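Local coordinates for protein putative Phosphate (Eubacterium rectale, PDB 3DAO) that is a putative phosphatase of the haloacid dehalogenase-like hydrolase family, so it probably hydrolyses a phosphorylated substrate, at residues F124-D129 and I166-V171; Y100-D105 and C205-V210. One frame throughout, in Å; residues are numbered along the deposited sequence. Where two conformers were deposited one is given.

Interaction 1. Residues F124-D129 and I166-V171; sequences FAATPD and IIKFTV
A classic beta bulge, in which Ile167 and Lys168 both face Ala126, ends the antiparallel ladder between strands 122-126 and 168-172. Away from the bulge, Phe124 and Thr170 form a hydrogen-bonded pair. Phe124 N gives to Thr170 O at 2.9 Å, in the carbonyl plane, and Thr170 N returns a straighter bond to Phe124 O. Ala126 N then reaches Lys168 O at 2.8 Å, the N-H running almost straight at 174°. At the bulge Ala126 O is gripped mainly by Ile167 N, at 2.8 Å and nearly along the C=O axis, while Lys168 N adds a weak bond at 3.4 Å.

Alanines suit the end of strand 122-126: the methyl of Ala126 lies 4.2 Å from Lys168 CB, on the face shared with Phe124 and Thr170. On that face Thr170 OG1 bonds to Asp204, and the Phe124 ring packs on Trp202. Ala125 and Phe169 lie on the other face, where the Phe169 ring meets helix 104-117.

Past the strand, branched aliphatic chains close the end. With CG1 set between its backbone N and carbonyl carbon (chi1 61°), Ile167 brings CD1 to 3.8 Å from Pro128 N. Thr127 serves two ends: CG2 touches Ile166 CD1 at 3.8 Å, and OG1 takes Asp129 N in an ST turn and also bonds Phe130 N. Alanine in place of Thr127 has neither branch, and is likely to open a gap beside the Ile166 methyl and leave both amides without this acceptor. Classic bulges are a regular feature of antiparallel sheets; this one lies at the end of the ladder, in what is probably the cap of a haloacid dehalogenase-type phosphatase.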
loop_
_atom_site.group_PDB
_atom_site.type_symbol
_atom_site.label_atom_id
_atom_site.label_comp_id
_atom_site.label_asym_id
_atom_site.label_seq_id
_atom_site.Cartn_x
_atom_site.Cartn_y
_atom_site.Cartn_z
ATOM N N PHE A 124 -6.271 14.213 -7.638
ATOM C CA PHE A 124 -7.234 13.364 -6.941
ATOM C C PHE A 124 -6.924 13.332 -5.467
ATOM O O PHE A 124 -5.764 13.476 -5.066
ATOM C CB PHE A 124 -7.155 11.924 -7.481
ATOM C CG PHE A 124 -7.324 11.833 -8.986
ATOM C CD1 PHE A 124 -8.592 11.725 -9.541
ATOM C CD2 PHE A 124 -6.230 11.900 -9.814
ATOM C CE1 PHE A 124 -8.757 11.688 -10.909
ATOM C CE2 PHE A 124 -6.374 11.880 -11.163
ATOM C CZ PHE A 124 -7.632 11.763 -11.725
ATOM N N ALA A 125 -7.961 13.186 -4.663
ATOM C CA ALA A 125 -7.777 13.093 -3.200
ATOM C C ALA A 125 -8.509 11.833 -2.734
ATOM O O ALA A 125 -9.715 11.688 -2.958
ATOM C CB ALA A 125 -8.329 14.332 -2.514
ATOM N N ALA A 126 -7.772 10.917 -2.136
ATOM C CA ALA A 126 -8.329 9.610 -1.753
ATOM C C ALA A 126 -8.535 9.426 -0.266
ATOM O O ALA A 126 -7.768 9.900 0.537
ATOM C CB ALA A 126 -7.438 8.478 -2.276
ATOM N N THR A 127 -9.613 8.717 0.051
ATOM C CA THR A 127 -9.897 8.259 1.413
ATOM C C THR A 127 -9.739 6.721 1.369
ATOM O O THR A 127 -9.460 6.149 0.304
ATOM C CB THR A 127 -11.317 8.621 1.878
ATOM O OG1 THR A 127 -12.257 7.681 1.346
ATOM C CG2 THR A 127 -11.667 10.028 1.417
ATOM N N PRO A 128 -9.906 6.038 2.507
ATOM C CA PRO A 128 -9.763 4.590 2.456
ATOM C C PRO A 128 -10.833 3.904 1.635
ATOM O O PRO A 128 -10.630 2.788 1.147
ATOM C CB PRO A 128 -9.876 4.162 3.922
ATOM C CG PRO A 128 -9.514 5.365 4.722
ATOM C CD PRO A 128 -9.896 6.565 3.875
ATOM N N ASP A 129 -11.940 4.594 1.425
ATOM C CA ASP A 129 -13.094 4.009 0.767
ATOM C C ASP A 129 -13.337 4.439 -0.680
ATOM O O ASP A 129 -13.916 3.703 -1.481
ATOM C CB ASP A 129 -14.333 4.366 1.576
ATOM C CG ASP A 129 -14.236 3.877 2.976
ATOM O OD1 ASP A 129 -13.944 2.679 3.126
ATOM O OD2 ASP A 129 -14.423 4.682 3.920
ATOM N N ILE A 166 -8.434 12.014 4.393
ATOM C CA ILE A 166 -7.659 12.084 3.139
ATOM C C ILE A 166 -6.310 11.438 3.416
ATOM O O ILE A 166 -5.479 11.930 4.203
ATOM C CB ILE A 166 -7.526 13.527 2.581
ATOM C CG1 ILE A 166 -8.918 14.114 2.287
ATOM C CG2 ILE A 166 -6.674 13.514 1.348
ATOM C CD1 ILE A 166 -9.772 13.320 1.383
ATOM N N ILE A 167 -6.098 10.299 2.757
ATOM C CA ILE A 167 -4.898 9.508 2.938
ATOM C C ILE A 167 -3.910 9.621 1.797
ATOM O O ILE A 167 -2.732 9.276 1.937
ATOM C CB ILE A 167 -5.211 7.988 3.246
ATOM C CG1 ILE A 167 -5.990 7.334 2.100
ATOM C CG2 ILE A 167 -5.848 7.843 4.671
ATOM C CD1 ILE A 167 -6.084 5.802 2.229
ATOM N N LYS A 168 -4.364 10.200 0.689
ATOM C CA LYS A 168 -3.468 10.373 -0.473
ATOM C C LYS A 168 -3.952 11.505 -1.366
ATOM O O LYS A 168 -5.134 11.668 -1.565
ATOM C CB LYS A 168 -3.406 9.100 -1.309
ATOM C CG LYS A 168 -2.489 9.221 -2.560
ATOM C CD LYS A 168 -2.344 7.909 -3.292
ATOM C CE LYS A 168 -3.652 7.459 -3.930
ATOM N NZ LYS A 168 -3.433 6.179 -4.711
ATOM N N PHE A 169 -2.991 12.290 -1.829
ATOM C CA PHE A 169 -3.228 13.332 -2.816
ATOM C C PHE A 169 -2.317 12.967 -3.979
ATOM O O PHE A 169 -1.111 12.764 -3.809
ATOM C CB PHE A 169 -2.907 14.722 -2.290
ATOM C CG PHE A 169 -3.010 15.804 -3.361
ATOM C CD1 PHE A 169 -4.172 16.481 -3.561
ATOM C CD2 PHE A 169 -1.922 16.118 -4.146
ATOM C CE1 PHE A 169 -4.282 17.449 -4.549
ATOM C CE2 PHE A 169 -2.024 17.108 -5.120
ATOM C CZ PHE A 169 -3.215 17.766 -5.303
ATOM N N THR A 170 -2.917 12.875 -5.153
ATOM C CA THR A 170 -2.223 12.450 -6.341
ATOM C C THR A 170 -2.341 13.428 -7.498
ATOM O O THR A 170 -3.433 13.906 -7.824
ATOM C CB THR A 170 -2.817 11.105 -6.814
ATOM O OG1 THR A 170 -2.543 10.093 -5.818
ATOM C CG2 THR A 170 -2.219 10.649 -8.160
ATOM N N VAL A 171 -1.199 13.691 -8.126
ATOM C CA VAL A 171 -1.143 14.553 -9.326
ATOM C C VAL A 171 -0.980 13.653 -10.537
ATOM O O VAL A 171 -0.236 12.687 -10.505
ATOM C CB VAL A 171 0.052 15.529 -9.291
ATOM C CG1 VAL A 171 -0.121 16.590 -10.376
ATOM C CG2 VAL A 171 0.195 16.176 -7.856
#

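Interaction 2. Residues Y100-D105 and C205-V210; sequences YPMDED and CNAKGV
Apolar contacts carry most of the meeting between Met102 and Ala207 and between Tyr100 and Val210. Met102, present as selenomethionine, was modelled in two conformers; in the one described, CG lies 4.2 Å from Ala207 CB, and a bend at chi3 (79°) swings CE along the strand to 4.1 Å from Cys205 CB. A long, flexible unbranched side chain suits this place, since it can follow the backbone of 205-207 while also packing on Trp107 and Met110 of helix 104-117. Farther along, Tyr100 CB rests on Val210 CG2 at 3.7 Å, and the tyrosine ring continues to Thr214 and Tyr218 of helix 212-222.

Van der Waals packing on the backbone adds to this: the compact Ala207 methyl sits 3.7 Å from both carbonyl oxygens, Tyr100 O and Pro101 O, which lets the chains come close.

The polar link is a single water: it donates to Tyr100 O and accepts from Ala207 N, at 2.7 Å in each case.

Local bonds shape each chain. A type II turn from Ala207 to Val210 places Gly209 at phi 91°, where a beta carbon would press on Lys208 O. On the other side Asp103, in one of two conformers, N-caps the helix by accepting from Asp105 N.

The chains are thus joined by van der Waals packing and one water that satisfies a carbonyl and an amide too far apart to bond directly.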
loop_
_atom_site.group_PDB
_atom_site.type_symbol
_atom_site.label_atom_id
_atom_site.label_comp_id
_atom_site.label_asym_id
_atom_site.label_seq_id
_atom_site.Cartn_x
_atom_site.Cartn_y
_atom_site.Cartn_z
ATOM N N TYR A 100 -3.348 7.187 8.906
ATOM C CA TYR A 100 -2.317 8.206 8.834
ATOM C C TYR A 100 -2.798 9.264 7.839
ATOM O O TYR A 100 -2.357 9.327 6.703
ATOM C CB TYR A 100 -0.988 7.620 8.406
ATOM C CG TYR A 100 -0.422 6.588 9.349
ATOM C CD1 TYR A 100 -0.837 5.257 9.311
ATOM C CD2 TYR A 100 0.529 6.943 10.281
ATOM C CE1 TYR A 100 -0.277 4.312 10.173
ATOM C CE2 TYR A 100 1.080 6.009 11.165
ATOM C CZ TYR A 100 0.667 4.702 11.105
ATOM O OH TYR A 100 1.208 3.796 11.979
ATOM N N PRO A 101 -3.773 10.061 8.258
ATOM C CA PRO A 101 -4.295 11.010 7.280
ATOM C C PRO A 101 -3.498 12.277 7.176
ATOM O O PRO A 101 -2.661 12.567 8.025
ATOM C CB PRO A 101 -5.670 11.324 7.817
ATOM C CG PRO A 101 -5.506 11.248 9.325
ATOM C CD PRO A 101 -4.473 10.149 9.551
HETATM N N MSE A 102 -3.745 12.998 6.091
HETATM C CA MSE A 102 -3.075 14.266 5.840
HETATM C C MSE A 102 -3.845 15.446 6.425
HETATM O O MSE A 102 -5.095 15.537 6.320
HETATM C CB MSE A 102 -2.892 14.448 4.317
HETATM C CG MSE A 102 -2.300 13.190 3.678
HETATM SE SE MSE A 102 -2.257 13.348 1.740
HETATM C CE MSE A 102 -0.668 14.456 1.642
ATOM N N ASP A 103 -3.102 16.320 7.075
ATOM C CA ASP A 103 -3.693 17.554 7.605
ATOM C C ASP A 103 -4.262 18.388 6.467
ATOM O O ASP A 103 -3.676 18.500 5.393
ATOM C CB ASP A 103 -2.693 18.415 8.356
ATOM C CG ASP A 103 -3.343 19.667 8.913
ATOM O OD1 ASP A 103 -4.210 19.538 9.796
ATOM O OD2 ASP A 103 -3.018 20.779 8.448
ATOM N N GLU A 104 -5.414 18.973 6.741
ATOM C CA GLU A 104 -6.175 19.789 5.780
ATOM C C GLU A 104 -5.332 20.820 5.023
ATOM O O GLU A 104 -5.498 20.995 3.815
ATOM C CB GLU A 104 -7.358 20.492 6.487
ATOM C CG GLU A 104 -8.365 21.101 5.536
ATOM C CD GLU A 104 -9.465 21.827 6.280
ATOM O OE1 GLU A 104 -9.135 22.385 7.347
ATOM O OE2 GLU A 104 -10.626 21.835 5.804
ATOM N N ASP A 105 -4.435 21.493 5.729
ATOM C CA ASP A 105 -3.535 22.508 5.142
ATOM C C ASP A 105 -2.597 21.925 4.098
ATOM O O ASP A 105 -2.138 22.609 3.176
ATOM C CB ASP A 105 -2.661 23.194 6.214
ATOM C CG ASP A 105 -3.399 24.288 6.963
ATOM O OD1 ASP A 105 -4.511 24.655 6.540
ATOM O OD2 ASP A 105 -2.847 24.795 7.958
ATOM N N CYS A 205 1.271 11.527 -3.041
ATOM C CA CYS A 205 1.632 12.189 -1.779
ATOM C C CYS A 205 0.790 11.633 -0.648
ATOM O O CYS A 205 -0.422 11.554 -0.723
ATOM C CB CYS A 205 1.389 13.682 -1.868
ATOM S SG CYS A 205 1.871 14.502 -3.429
ATOM N N ASN A 206 1.489 11.310 0.425
ATOM C CA ASN A 206 0.870 10.847 1.651
ATOM C C ASN A 206 1.432 11.660 2.794
ATOM O O ASN A 206 2.342 12.463 2.637
ATOM C CB ASN A 206 1.202 9.407 1.969
ATOM C CG ASN A 206 0.833 8.424 0.869
ATOM O OD1 ASN A 206 1.707 7.723 0.396
ATOM N ND2 ASN A 206 -0.467 8.312 0.516
ATOM N N ALA A 207 0.903 11.386 3.985
ATOM C CA ALA A 207 1.361 12.099 5.181
ATOM C C ALA A 207 2.822 11.837 5.440
ATOM O O ALA A 207 3.351 10.750 5.180
ATOM C CB ALA A 207 0.517 11.699 6.404
ATOM N N LYS A 208 3.497 12.853 5.968
ATOM C CA LYS A 208 4.896 12.691 6.324
ATOM C C LYS A 208 5.068 11.493 7.259
ATOM O O LYS A 208 4.315 11.308 8.186
ATOM C CB LYS A 208 5.439 13.973 6.998
ATOM C CG LYS A 208 6.906 13.965 7.235
ATOM C CD LYS A 208 7.330 15.281 7.887
ATOM C CE LYS A 208 8.843 15.411 7.966
ATOM N NZ LYS A 208 9.236 16.768 8.461
ATOM N N GLY A 209 6.032 10.662 6.939
ATOM C CA GLY A 209 6.375 9.516 7.779
ATOM C C GLY A 209 5.659 8.227 7.468
ATOM O O GLY A 209 5.897 7.184 8.087
ATOM N N VAL A 210 4.784 8.292 6.494
ATOM C CA VAL A 210 4.021 7.096 6.104
ATOM C C VAL A 210 4.916 6.084 5.413
ATOM O O VAL A 210 5.758 6.417 4.582
ATOM C CB VAL A 210 2.836 7.434 5.179
ATOM C CG1 VAL A 210 2.356 6.178 4.368
ATOM C CG2 VAL A 210 1.712 8.039 5.969
HETATM O O HOH W 1 -1.384 9.903 4.217
#

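The centres lie 10 Å apart on the same side of the chain's centre, and the interactions touch. Along the chain the order is 100-105, 124-129, 166-171, 205-210, so the inner pair forms interaction 1 and the outer pair interaction 2. Strands 168-172 and 202-207 are neighbours in the six-stranded mixed sheet, with Phe169 O 2.8 Å from Cys205 N, probably a hydrogen bond. A second probable bond, Met102 N to Ile166 O, ties the chain entering helix 104-117 to the residues leading into strand 168-172. Interaction 1 lies within this sheet, whereas interaction 2 brings together the two chain passages joining it to the eight-stranded sheet, consistent with a cap on a haloacid dehalogenase core.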